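Local coordinates for pumilio domain-containing protein 7 (Caenorhabditis elegans, PDB 3V71), which binds a consensus sequence in the 3'-untranslated regions of messenger RNAs and modulates their expression and stability, acting in oocyte formation and early embryonic divisions, at residues 148-153 / 184-189; 177-182 / 222-227. One frame throughout, in Å; residues are numbered along the deposited sequence.

Interaction 1 (148-153 / 184-189); sequences VIQRVV and CRLVQQ. With nucleotides of chain B.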
loop_
_atom_site.group_PDB
_atom_site.type_symbol
_atom_site.label_atom_id
_atom_site.label_comp_id
_atom_site.label_asym_id
_atom_site.label_seq_id
_atom_site.Cartn_x
_atom_site.Cartn_y
_atom_site.Cartn_z
ATOM N N VAL A 148 9.960 -7.672 -1.468
ATOM C CA VAL A 148 10.330 -8.727 -0.542
ATOM C C VAL A 148 9.623 -8.494 0.786
ATOM O O VAL A 148 8.980 -9.394 1.331
ATOM C CB VAL A 148 11.870 -8.807 -0.359
ATOM C CG1 VAL A 148 12.231 -9.536 0.917
ATOM C CG2 VAL A 148 12.514 -9.482 -1.562
ATOM N N ILE A 149 9.726 -7.267 1.288
ATOM C CA ILE A 149 9.045 -6.873 2.513
ATOM C C ILE A 149 7.529 -6.940 2.339
ATOM O O ILE A 149 6.828 -7.459 3.207
ATOM C CB ILE A 149 9.449 -5.470 2.935
ATOM C CG1 ILE A 149 10.973 -5.377 3.017
ATOM C CG2 ILE A 149 8.818 -5.138 4.262
ATOM C CD1 ILE A 149 11.493 -3.966 3.133
ATOM N N GLN A 150 7.030 -6.419 1.220
ATOM C CA GLN A 150 5.637 -6.644 0.847
ATOM C C GLN A 150 5.238 -8.093 1.128
ATOM O O GLN A 150 4.260 -8.344 1.823
ATOM C CB GLN A 150 5.392 -6.308 -0.630
ATOM C CG GLN A 150 5.200 -4.816 -0.926
ATOM C CD GLN A 150 4.932 -4.536 -2.402
ATOM O OE1 GLN A 150 3.821 -4.742 -2.905
ATOM N NE2 GLN A 150 5.957 -4.069 -3.102
ATOM N N ARG A 151 6.017 -9.037 0.599
ATOM C CA ARG A 151 5.745 -10.469 0.746
ATOM C C ARG A 151 5.780 -10.946 2.196
ATOM O O ARG A 151 4.902 -11.696 2.638
ATOM C CB ARG A 151 6.742 -11.281 -0.078
ATOM C CG ARG A 151 6.515 -12.773 -0.002
ATOM C CD ARG A 151 5.227 -13.151 -0.691
ATOM N NE ARG A 151 5.304 -12.844 -2.109
ATOM C CZ ARG A 151 4.476 -13.326 -3.028
ATOM N NH1 ARG A 151 3.495 -14.145 -2.669
ATOM N NH2 ARG A 151 4.631 -12.989 -4.304
ATOM N N VAL A 152 6.803 -10.527 2.932
ATOM C CA VAL A 152 6.920 -10.896 4.335
ATOM C C VAL A 152 5.671 -10.487 5.111
ATOM O O VAL A 152 5.026 -11.309 5.756
ATOM C CB VAL A 152 8.133 -10.228 4.980
ATOM C CG1 VAL A 152 8.039 -10.304 6.517
ATOM C CG2 VAL A 152 9.416 -10.845 4.454
ATOM N N VAL A 153 5.354 -9.199 5.042
ATOM C CA VAL A 153 4.160 -8.642 5.650
ATOM C C VAL A 153 2.903 -9.332 5.147
ATOM O O VAL A 153 2.128 -9.876 5.928
ATOM C CB VAL A 153 4.045 -7.132 5.332
ATOM C CG1 VAL A 153 2.624 -6.640 5.533
ATOM C CG2 VAL A 153 5.029 -6.330 6.172
ATOM N N CYS A 184 4.956 3.760 0.039
ATOM C CA CYS A 184 3.584 4.092 0.380
ATOM C C CYS A 184 2.684 2.853 0.413
ATOM O O CYS A 184 2.053 2.561 1.429
ATOM C CB CYS A 184 3.037 5.106 -0.617
ATOM S SG CYS A 184 1.380 5.679 -0.229
ATOM N N ARG A 185 2.624 2.122 -0.697
ATOM C CA ARG A 185 1.799 0.914 -0.773
ATOM C C ARG A 185 2.128 -0.096 0.329
ATOM O O ARG A 185 1.259 -0.837 0.781
ATOM C CB ARG A 185 1.919 0.263 -2.152
ATOM C CG ARG A 185 1.184 -1.068 -2.279
ATOM C CD ARG A 185 1.289 -1.643 -3.689
ATOM N NE ARG A 185 0.883 -3.043 -3.749
ATOM C CZ ARG A 185 -0.309 -3.469 -4.162
ATOM N NH1 ARG A 185 -1.230 -2.599 -4.559
ATOM N NH2 ARG A 185 -0.576 -4.775 -4.181
ATOM N N LEU A 186 3.383 -0.124 0.763
ATOM C CA LEU A 186 3.776 -0.994 1.862
ATOM C C LEU A 186 3.036 -0.638 3.148
ATOM O O LEU A 186 2.487 -1.515 3.825
ATOM C CB LEU A 186 5.284 -0.913 2.103
ATOM C CG LEU A 186 5.788 -1.756 3.280
ATOM C CD1 LEU A 186 5.605 -3.261 3.016
ATOM C CD2 LEU A 186 7.240 -1.427 3.588
ATOM N N VAL A 187 3.034 0.655 3.476
ATOM C CA VAL A 187 2.379 1.163 4.676
ATOM C C VAL A 187 0.899 0.811 4.679
ATOM O O VAL A 187 0.355 0.389 5.700
ATOM C CB VAL A 187 2.506 2.685 4.789
ATOM C CG1 VAL A 187 2.029 3.129 6.151
ATOM C CG2 VAL A 187 3.938 3.122 4.566
ATOM N N GLN A 188 0.251 0.993 3.534
ATOM C CA GLN A 188 -1.138 0.592 3.378
ATOM C C GLN A 188 -1.325 -0.883 3.706
ATOM O O GLN A 188 -2.220 -1.253 4.466
ATOM C CB GLN A 188 -1.614 0.867 1.953
ATOM C CG GLN A 188 -1.452 2.319 1.524
ATOM C CD GLN A 188 -1.986 2.579 0.131
ATOM O OE1 GLN A 188 -1.330 3.231 -0.694
ATOM N NE2 GLN A 188 -3.185 2.071 -0.144
ATOM N N GLN A 189 -0.467 -1.719 3.128
ATOM C CA GLN A 189 -0.554 -3.165 3.289
ATOM C C GLN A 189 -0.287 -3.605 4.712
ATOM O O GLN A 189 -0.954 -4.509 5.209
ATOM C CB GLN A 189 0.425 -3.869 2.357
ATOM C CG GLN A 189 0.060 -3.788 0.889
ATOM C CD GLN A 189 1.204 -4.225 -0.002
ATOM O OE1 GLN A 189 2.366 -4.231 0.413
ATOM N NE2 GLN A 189 0.881 -4.601 -1.234
ATOM P P C B 9 5.199 -0.077 -8.743
ATOM O OP1 C B 9 6.539 -0.702 -8.545
ATOM O OP2 C B 9 4.896 0.587 -10.047
ATOM O "O5'" C B 9 4.070 -1.132 -8.404
ATOM C "C5'" C B 9 4.411 -2.448 -8.013
ATOM C "C4'" C B 9 3.191 -3.236 -7.632
ATOM O "O4'" C B 9 2.156 -2.327 -7.154
ATOM C "C3'" C B 9 2.507 -3.996 -8.761
ATOM O "O3'" C B 9 3.162 -5.219 -9.116
ATOM C "C2'" C B 9 1.096 -4.164 -8.205
ATOM O "O2'" C B 9 1.077 -5.143 -7.175
ATOM C "C1'" C B 9 0.885 -2.795 -7.555
ATOM N N1 C B 9 0.296 -1.819 -8.509
ATOM C C2 C B 9 -1.095 -1.616 -8.546
ATOM O O2 C B 9 -1.835 -2.237 -7.763
ATOM N N3 C B 9 -1.610 -0.738 -9.442
ATOM C C4 C B 9 -0.803 -0.079 -10.280
ATOM N N4 C B 9 -1.352 0.776 -11.150
ATOM C C5 C B 9 0.609 -0.262 -10.264
ATOM C C6 C B 9 1.105 -1.134 -9.377
ATOM P P U B 8 2.834 4.654 -10.652
ATOM O OP1 U B 8 3.934 4.816 -11.627
ATOM O OP2 U B 8 1.476 4.307 -11.151
ATOM O "O5'" U B 8 3.262 3.635 -9.507
ATOM C "C5'" U B 8 4.171 4.021 -8.485
ATOM C "C4'" U B 8 3.957 3.212 -7.231
ATOM O "O4'" U B 8 2.728 3.629 -6.583
ATOM C "C3'" U B 8 3.783 1.713 -7.428
ATOM O "O3'" U B 8 5.018 1.028 -7.585
ATOM C "C2'" U B 8 3.001 1.300 -6.181
ATOM O "O2'" U B 8 3.866 1.174 -5.062
ATOM C "C1'" U B 8 2.111 2.523 -5.958
ATOM N N1 U B 8 0.757 2.349 -6.529
ATOM C C2 U B 8 -0.166 1.657 -5.763
ATOM O O2 U B 8 0.099 1.186 -4.671
ATOM N N3 U B 8 -1.415 1.532 -6.324
ATOM C C4 U B 8 -1.823 2.028 -7.549
ATOM O O4 U B 8 -2.983 1.831 -7.913
ATOM C C5 U B 8 -0.816 2.742 -8.280
ATOM C C6 U B 8 0.410 2.879 -7.755
#

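Interaction 2 (177-182 / 222-227); sequences VCQDKY and YRLSSN. With nucleotides of chain B.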
loop_
_atom_site.group_PDB
_atom_site.type_symbol
_atom_site.label_atom_id
_atom_site.label_comp_id
_atom_site.label_asym_id
_atom_site.label_seq_id
_atom_site.Cartn_x
_atom_site.Cartn_y
_atom_site.Cartn_z
ATOM N N VAL A 177 9.152 6.483 4.797
ATOM C CA VAL A 177 8.541 5.409 4.016
ATOM C C VAL A 177 7.239 5.801 3.308
ATOM O O VAL A 177 7.130 5.637 2.091
ATOM C CB VAL A 177 8.342 4.118 4.843
ATOM C CG1 VAL A 177 7.537 3.103 4.057
ATOM C CG2 VAL A 177 9.683 3.532 5.227
ATOM N N CYS A 178 6.262 6.319 4.051
ATOM C CA CYS A 178 4.968 6.655 3.442
ATOM C C CYS A 178 5.047 7.830 2.488
ATOM O O CYS A 178 4.230 7.941 1.581
ATOM C CB CYS A 178 3.859 6.878 4.476
ATOM S SG CYS A 178 4.411 7.476 6.059
ATOM N N GLN A 179 6.038 8.689 2.670
ATOM C CA GLN A 179 6.239 9.772 1.718
ATOM C C GLN A 179 6.928 9.342 0.413
ATOM O O GLN A 179 6.868 10.054 -0.587
ATOM C CB GLN A 179 6.933 10.963 2.386
ATOM C CG GLN A 179 5.923 12.022 2.872
ATOM C CD GLN A 179 6.483 12.972 3.913
ATOM O OE1 GLN A 179 7.217 12.563 4.812
ATOM N NE2 GLN A 179 6.130 14.248 3.801
ATOM N N ASP A 180 7.544 8.158 0.418
ATOM C CA ASP A 180 8.245 7.632 -0.756
ATOM C C ASP A 180 7.308 7.002 -1.771
ATOM O O ASP A 180 6.343 6.338 -1.406
ATOM C CB ASP A 180 9.304 6.604 -0.353
ATOM C CG ASP A 180 9.750 5.728 -1.531
ATOM O OD1 ASP A 180 10.719 6.097 -2.238
ATOM O OD2 ASP A 180 9.123 4.669 -1.759
ATOM N N LYS A 181 7.628 7.191 -3.047
ATOM C CA LYS A 181 6.820 6.694 -4.155
ATOM C C LYS A 181 6.382 5.237 -3.997
ATOM O O LYS A 181 5.244 4.880 -4.303
ATOM C CB LYS A 181 7.588 6.874 -5.465
ATOM C CG LYS A 181 6.798 6.493 -6.699
ATOM C CD LYS A 181 7.576 6.802 -7.963
ATOM C CE LYS A 181 6.673 6.789 -9.199
ATOM N NZ LYS A 181 5.757 7.980 -9.269
ATOM N N TYR A 182 7.290 4.401 -3.506
ATOM C CA TYR A 182 7.068 2.959 -3.466
ATOM C C TYR A 182 6.730 2.447 -2.068
ATOM O O TYR A 182 5.951 1.500 -1.916
ATOM C CB TYR A 182 8.290 2.233 -4.039
ATOM C CG TYR A 182 8.581 2.668 -5.454
ATOM C CD1 TYR A 182 7.767 2.252 -6.505
ATOM C CD2 TYR A 182 9.640 3.524 -5.740
ATOM C CE1 TYR A 182 8.002 2.663 -7.791
ATOM C CE2 TYR A 182 9.884 3.943 -7.035
ATOM C CZ TYR A 182 9.060 3.506 -8.060
ATOM O OH TYR A 182 9.286 3.903 -9.368
ATOM N N TYR A 222 -1.242 16.333 8.611
ATOM C CA TYR A 222 -1.273 17.499 7.732
ATOM C C TYR A 222 -0.184 17.483 6.660
ATOM O O TYR A 222 -0.456 17.740 5.476
ATOM C CB TYR A 222 -1.148 18.770 8.549
ATOM C CG TYR A 222 -1.435 20.032 7.766
ATOM C CD1 TYR A 222 -2.686 20.632 7.827
ATOM C CD2 TYR A 222 -0.459 20.621 6.965
ATOM C CE1 TYR A 222 -2.963 21.777 7.118
ATOM C CE2 TYR A 222 -0.726 21.772 6.249
ATOM C CZ TYR A 222 -1.983 22.346 6.334
ATOM O OH TYR A 222 -2.276 23.499 5.644
ATOM N N ARG A 223 1.050 17.209 7.083
ATOM C CA ARG A 223 2.160 17.065 6.149
ATOM C C ARG A 223 1.937 15.864 5.244
ATOM O O ARG A 223 2.224 15.914 4.051
ATOM C CB ARG A 223 3.490 16.917 6.888
ATOM C CG ARG A 223 4.677 16.611 5.978
ATOM C CD ARG A 223 5.990 16.663 6.742
ATOM N NE ARG A 223 6.167 17.949 7.408
ATOM C CZ ARG A 223 6.781 18.992 6.862
ATOM N NH1 ARG A 223 7.288 18.894 5.639
ATOM N NH2 ARG A 223 6.891 20.131 7.539
ATOM N N LEU A 224 1.417 14.785 5.816
ATOM C CA LEU A 224 1.157 13.578 5.046
ATOM C C LEU A 224 0.072 13.786 3.997
ATOM O O LEU A 224 0.211 13.360 2.850
ATOM C CB LEU A 224 0.764 12.429 5.972
ATOM C CG LEU A 224 1.883 11.845 6.831
ATOM C CD1 LEU A 224 1.349 10.681 7.638
ATOM C CD2 LEU A 224 3.063 11.411 5.976
ATOM N N SER A 225 -1.013 14.437 4.397
ATOM C CA SER A 225 -2.151 14.642 3.514
ATOM C C SER A 225 -1.789 15.551 2.349
ATOM O O SER A 225 -2.391 15.500 1.276
ATOM C CB SER A 225 -3.307 15.232 4.301
ATOM O OG SER A 225 -3.584 14.439 5.436
ATOM N N SER A 226 -0.781 16.379 2.568
ATOM C CA SER A 226 -0.365 17.355 1.579
ATOM C C SER A 226 0.749 16.831 0.681
ATOM O O SER A 226 1.164 17.517 -0.256
ATOM C CB SER A 226 0.078 18.633 2.286
ATOM O OG SER A 226 -1.030 19.218 2.937
ATOM N N ASN A 227 1.215 15.616 0.975
ATOM C CA ASN A 227 2.347 15.008 0.290
ATOM C C ASN A 227 1.942 14.190 -0.928
ATOM O O ASN A 227 0.936 13.479 -0.906
ATOM C CB ASN A 227 3.131 14.132 1.253
ATOM C CG ASN A 227 4.185 13.300 0.556
ATOM O OD1 ASN A 227 3.916 12.191 0.098
ATOM N ND2 ASN A 227 5.397 13.827 0.484
ATOM P P U B 8 2.834 4.654 -10.652
ATOM O OP1 U B 8 3.934 4.816 -11.627
ATOM O OP2 U B 8 1.476 4.307 -11.151
ATOM O "O5'" U B 8 3.262 3.635 -9.507
ATOM C "C5'" U B 8 4.171 4.021 -8.485
ATOM C "C4'" U B 8 3.957 3.212 -7.231
ATOM O "O4'" U B 8 2.728 3.629 -6.583
ATOM C "C3'" U B 8 3.783 1.713 -7.428
ATOM O "O3'" U B 8 5.018 1.028 -7.585
ATOM C "C2'" U B 8 3.001 1.300 -6.181
ATOM O "O2'" U B 8 3.866 1.174 -5.062
ATOM C "C1'" U B 8 2.111 2.523 -5.958
ATOM N N1 U B 8 0.757 2.349 -6.529
ATOM C C2 U B 8 -0.166 1.657 -5.763
ATOM O O2 U B 8 0.099 1.186 -4.671
ATOM N N3 U B 8 -1.415 1.532 -6.324
ATOM C C4 U B 8 -1.823 2.028 -7.549
ATOM O O4 U B 8 -2.983 1.831 -7.913
ATOM C C5 U B 8 -0.816 2.742 -8.280
ATOM C C6 U B 8 0.410 2.879 -7.755
ATOM P P A B 7 -1.149 9.883 -11.625
ATOM O OP1 A B 7 -0.132 9.772 -12.697
ATOM O OP2 A B 7 -2.585 9.898 -12.002
ATOM O "O5'" A B 7 -0.899 8.769 -10.516
ATOM C "C5'" A B 7 0.130 7.800 -10.661
ATOM C "C4'" A B 7 0.967 7.692 -9.409
ATOM O "O4'" A B 7 0.154 7.980 -8.244
ATOM C "C3'" A B 7 1.541 6.322 -9.117
ATOM O "O3'" A B 7 2.708 6.042 -9.860
ATOM C "C2'" A B 7 1.758 6.365 -7.609
ATOM O "O2'" A B 7 2.906 7.138 -7.282
ATOM C "C1'" A B 7 0.533 7.145 -7.172
ATOM N N9 A B 7 -0.610 6.278 -6.839
ATOM C C8 A B 7 -1.708 6.054 -7.633
ATOM N N7 A B 7 -2.621 5.291 -7.074
ATOM C C5 A B 7 -2.082 5.018 -5.825
ATOM C C6 A B 7 -2.576 4.259 -4.767
ATOM N N6 A B 7 -3.757 3.650 -4.874
ATOM N N1 A B 7 -1.826 4.149 -3.635
ATOM C C2 A B 7 -0.645 4.792 -3.601
ATOM N N3 A B 7 -0.067 5.548 -4.547
ATOM C C4 A B 7 -0.850 5.621 -5.648
#

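Interaction 1 (148-153 / 184-189)
Gln150 turns its CG anti to its own carbonyl carbon (chi1 -81°) and is extended beyond, while Arg185 carries its CG anti to the backbone N (chi1 175°) and runs straight out to NE. The two side chains cross at about a right angle. Where they meet, Gln150 OE1 lies in the guanidinium plane, at its edge, and takes a weak hydrogen bond of 3.5 Å from Arg185 NE. The same oxygen accepts a second weak bond, 3.4 Å, from Gln189 NE2, one turn along the facing helix, but the Gln189 amide orientation is doubtful, since its NE2 lies 3.0 Å from Arg185 NE, another donor. The guanidinium also faces the RNA: C1' of C9 of chain B stands 3.5 Å above its plane, over its centre, and Arg185 NH1 comes to 3.3 Å from O2 of that cytidine. Nearer its backbone, Arg185 CD passes 3.2 Å from O2 of U8 of chain B. Cys184 and Gln188, on either side of Arg185 in sequence, pack on an adenine base, as in the base-reading helices of other PUF proteins.

Behind this polar layer the contact is apolar. Leu186 CD1 is 3.9 Å from Ile149 CG2, the side chains crossing at about a right angle, and 4.4 Å from Val153 CG2. The helix segments run nearly parallel, 4° apart, as expected of equivalent helices in successive Pumilio repeats, here predicted as the fourth and fifth. Ile149 and Leu186 also pack against Cys140 of helix 136-141 and Phe164 of helix 162-169.

Interaction 2 (177-182 / 222-227)
Asn227 OD1 is held by two backbone amides, those of Phe229 and Ala230, which fix the side-chain amide that meets Gln179 across the contact. The first torsion (chi1 171°) puts Asn227 CG beside Gln179, and Asn227 ND2 faces Gln179 CG at 3.0 Å. The Gln179 side chain crosses that of Arg223 at about a right angle, its end against Arg223 CG. On the buried flank, Cys178 SG packs 4.2 Å from Leu224 CD2.

Each segment closes one helix and turns toward the next, at corresponding places in what are predicted to be Pumilio repeats 5 and 6, and the two turns lie next to each other, as successive repeats of the solenoid do. In the turn after helix 173-179, Asp180 OD2 caps the following helix by accepting from Gly183 N; its modelled bond from Tyr182 N is too short to trust in detail. Two residues of that turn also approach the RNA. Lys181 CG covers one face of the Tyr182 ring, 3.9 Å above its centre, while O3' of U8 of chain B lies in the ring plane at the edge, 3.2 Å from Tyr182 CD1. Lys181 NZ comes to 3.6 Å from O2' of A7 of chain B.

Overall arrangement
The centres of the two interactions are 15 Å apart, yet they touch, Val187 CG2 packing 3.6 Å from Val177 CG1. The segments alternate in sequence, 148-153, 177-182, 184-189, 222-227, so the repeat predicted as Pumilio 5 contributes to both: helix 183-194 leans on the preceding repeat in interaction 1, and helix 173-179 with its turn leans on the following one in interaction 2. The two joints differ, parallel helices meeting in the first and helix ends with their turns in the second. Interaction 1 is the more buried. Both meet U8 of chain B, through Arg185 and Tyr182, which is consistent with the repeat spacing being matched to that of consecutive nucleotides.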